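Local coordinates for protein peptidoglycan synthase activator LpoP (Pseudomonas aeruginosa, PDB 6W5Q) that probably activates a peptidoglycan synthase in cell wall assembly, as a lipoprotein whose C-terminal globular domain contains a tetratricopeptide repeat region, at residues 51-56 and 90-95. Numbering follows the deposited sequence.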
# COMPACT_ATOMS: atom_id res chain seq x y z
N VAL A 51 -6.97 -1.79 0.72
CA VAL A 51 -6.98 -0.80 -0.35
C VAL A 51 -5.72 0.04 -0.28
O VAL A 51 -5.04 0.26 -1.29
CB VAL A 51 -8.24 0.07 -0.29
CG1 VAL A 51 -8.14 1.21 -1.29
CG2 VAL A 51 -9.46 -0.76 -0.57
N LEU A 52 -5.39 0.52 0.92
CA LEU A 52 -4.21 1.37 1.11
C LEU A 52 -2.93 0.62 0.78
O LEU A 52 -2.00 1.18 0.18
CB LEU A 52 -4.19 1.91 2.54
CG LEU A 52 -5.41 2.82 2.76
CD1 LEU A 52 -5.58 3.27 4.17
CD2 LEU A 52 -5.34 4.02 1.84
N TYR A 53 -2.88 -0.67 1.13
CA TYR A 53 -1.73 -1.50 0.80
C TYR A 53 -1.46 -1.51 -0.70
O TYR A 53 -0.32 -1.33 -1.15
CB TYR A 53 -1.96 -2.92 1.31
CG TYR A 53 -0.85 -3.86 0.93
CD1 TYR A 53 0.34 -3.88 1.65
CD2 TYR A 53 -0.99 -4.74 -0.14
CE1 TYR A 53 1.37 -4.75 1.31
CE2 TYR A 53 0.02 -5.62 -0.49
CZ TYR A 53 1.21 -5.62 0.24
OH TYR A 53 2.22 -6.48 -0.09
N ARG A 54 -2.50 -1.74 -1.50
CA ARG A 54 -2.32 -1.77 -2.95
C ARG A 54 -2.03 -0.38 -3.49
O ARG A 54 -1.27 -0.23 -4.46
CB ARG A 54 -3.58 -2.32 -3.63
CG ARG A 54 -4.10 -3.57 -2.98
CD ARG A 54 -4.79 -4.49 -3.95
NE ARG A 54 -5.09 -5.75 -3.29
CZ ARG A 54 -5.40 -6.89 -3.91
NH1 ARG A 54 -5.46 -6.94 -5.24
NH2 ARG A 54 -5.65 -7.97 -3.19
N LEU A 55 -2.67 0.64 -2.92
CA LEU A 55 -2.41 2.00 -3.35
C LEU A 55 -0.95 2.38 -3.09
O LEU A 55 -0.28 2.93 -3.97
CB LEU A 55 -3.37 2.95 -2.63
CG LEU A 55 -3.28 4.42 -3.04
CD1 LEU A 55 -3.17 4.53 -4.54
CD2 LEU A 55 -4.48 5.22 -2.50
N ALA A 56 -0.43 2.05 -1.91
CA ALA A 56 0.98 2.33 -1.62
C ALA A 56 1.88 1.58 -2.59
O ALA A 56 2.92 2.10 -3.00
CB ALA A 56 1.30 1.95 -0.17
N TRP A 90 4.70 -2.81 6.56
CA TRP A 90 6.02 -2.39 7.02
C TRP A 90 7.08 -2.63 5.95
O TRP A 90 7.96 -1.78 5.73
CB TRP A 90 6.40 -3.10 8.32
CG TRP A 90 5.84 -2.44 9.54
CD1 TRP A 90 5.01 -3.01 10.47
CD2 TRP A 90 6.07 -1.09 9.99
NE1 TRP A 90 4.71 -2.10 11.46
CE2 TRP A 90 5.35 -0.92 11.19
CE3 TRP A 90 6.82 -0.02 9.49
CZ2 TRP A 90 5.35 0.28 11.90
CZ3 TRP A 90 6.81 1.18 10.20
CH2 TRP A 90 6.08 1.32 11.39
N GLU A 91 7.02 -3.78 5.26
CA GLU A 91 7.96 -4.03 4.16
C GLU A 91 7.84 -2.97 3.08
O GLU A 91 8.85 -2.49 2.56
CB GLU A 91 7.74 -5.43 3.56
CG GLU A 91 8.58 -5.67 2.31
CD GLU A 91 10.09 -5.53 2.56
OE1 GLU A 91 10.55 -5.76 3.71
OE2 GLU A 91 10.84 -5.18 1.61
N LEU A 92 6.61 -2.57 2.74
CA LEU A 92 6.42 -1.45 1.83
C LEU A 92 7.05 -0.18 2.37
O LEU A 92 7.65 0.60 1.61
CB LEU A 92 4.92 -1.22 1.59
CG LEU A 92 4.29 -1.83 0.35
CD1 LEU A 92 4.54 -3.34 0.28
CD2 LEU A 92 2.78 -1.50 0.29
N ILE A 93 6.91 0.08 3.66
CA ILE A 93 7.49 1.29 4.24
C ILE A 93 9.02 1.23 4.18
O ILE A 93 9.67 2.24 3.87
CB ILE A 93 6.97 1.47 5.68
CG1 ILE A 93 5.48 1.78 5.66
CG2 ILE A 93 7.78 2.54 6.43
CD1 ILE A 93 4.81 1.71 7.01
N ALA A 94 9.60 0.06 4.47
CA ALA A 94 11.04 -0.14 4.34
C ALA A 94 11.50 0.18 2.92
O ALA A 94 12.52 0.85 2.72
CB ALA A 94 11.40 -1.58 4.69
N GLN A 95 10.76 -0.31 1.93
CA GLN A 95 11.16 -0.11 0.55
C GLN A 95 11.04 1.34 0.15
O GLN A 95 11.86 1.85 -0.63
CB GLN A 95 10.33 -0.99 -0.37
CG GLN A 95 10.51 -2.45 -0.08
CD GLN A 95 9.83 -3.30 -1.11
OE1 GLN A 95 9.72 -4.52 -0.95
NE2 GLN A 95 9.36 -2.66 -2.18
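L92 of helix 83-99 reaches across to Y53 and A56 of helix 49-61. Its two methyl groups meet different parts of Y53. CD2 enters the tight part of the contact, between CB of A56 and the CD1-CE1 side of the Y53 ring, 3.7 Å from CD1 of Y53. It lies 3.4 Å from the backbone O of Y53 and 3.8 Å from CB of A56. The backbones come nearest here, with CA of A56 and CA of L92 7.5 Å apart. CD1 of L92 approaches the outer half of the ring obliquely and meets CE1 of Y53 at 3.6 Å. With CG anti to the backbone N (chi1 176°), the ring of Y53 extends to L92. The two side chains cross at about a right angle. The looser side is at the phenol end, where OH of Y53 is 3.9 Å from CD1 of L92 and the tyrosine is partly exposed. L92 and A56 are buried. The end of E91 leads away, and its carboxylate forms a salt bridge with R110. Helix 65-78 comes between the two helices in sequence and touches both, consistent with tetratricopeptide repeat stacking. No hydrogen bond crosses: one leucine makes van der Waals contact with a ring side, a methyl and a carbonyl oxygen.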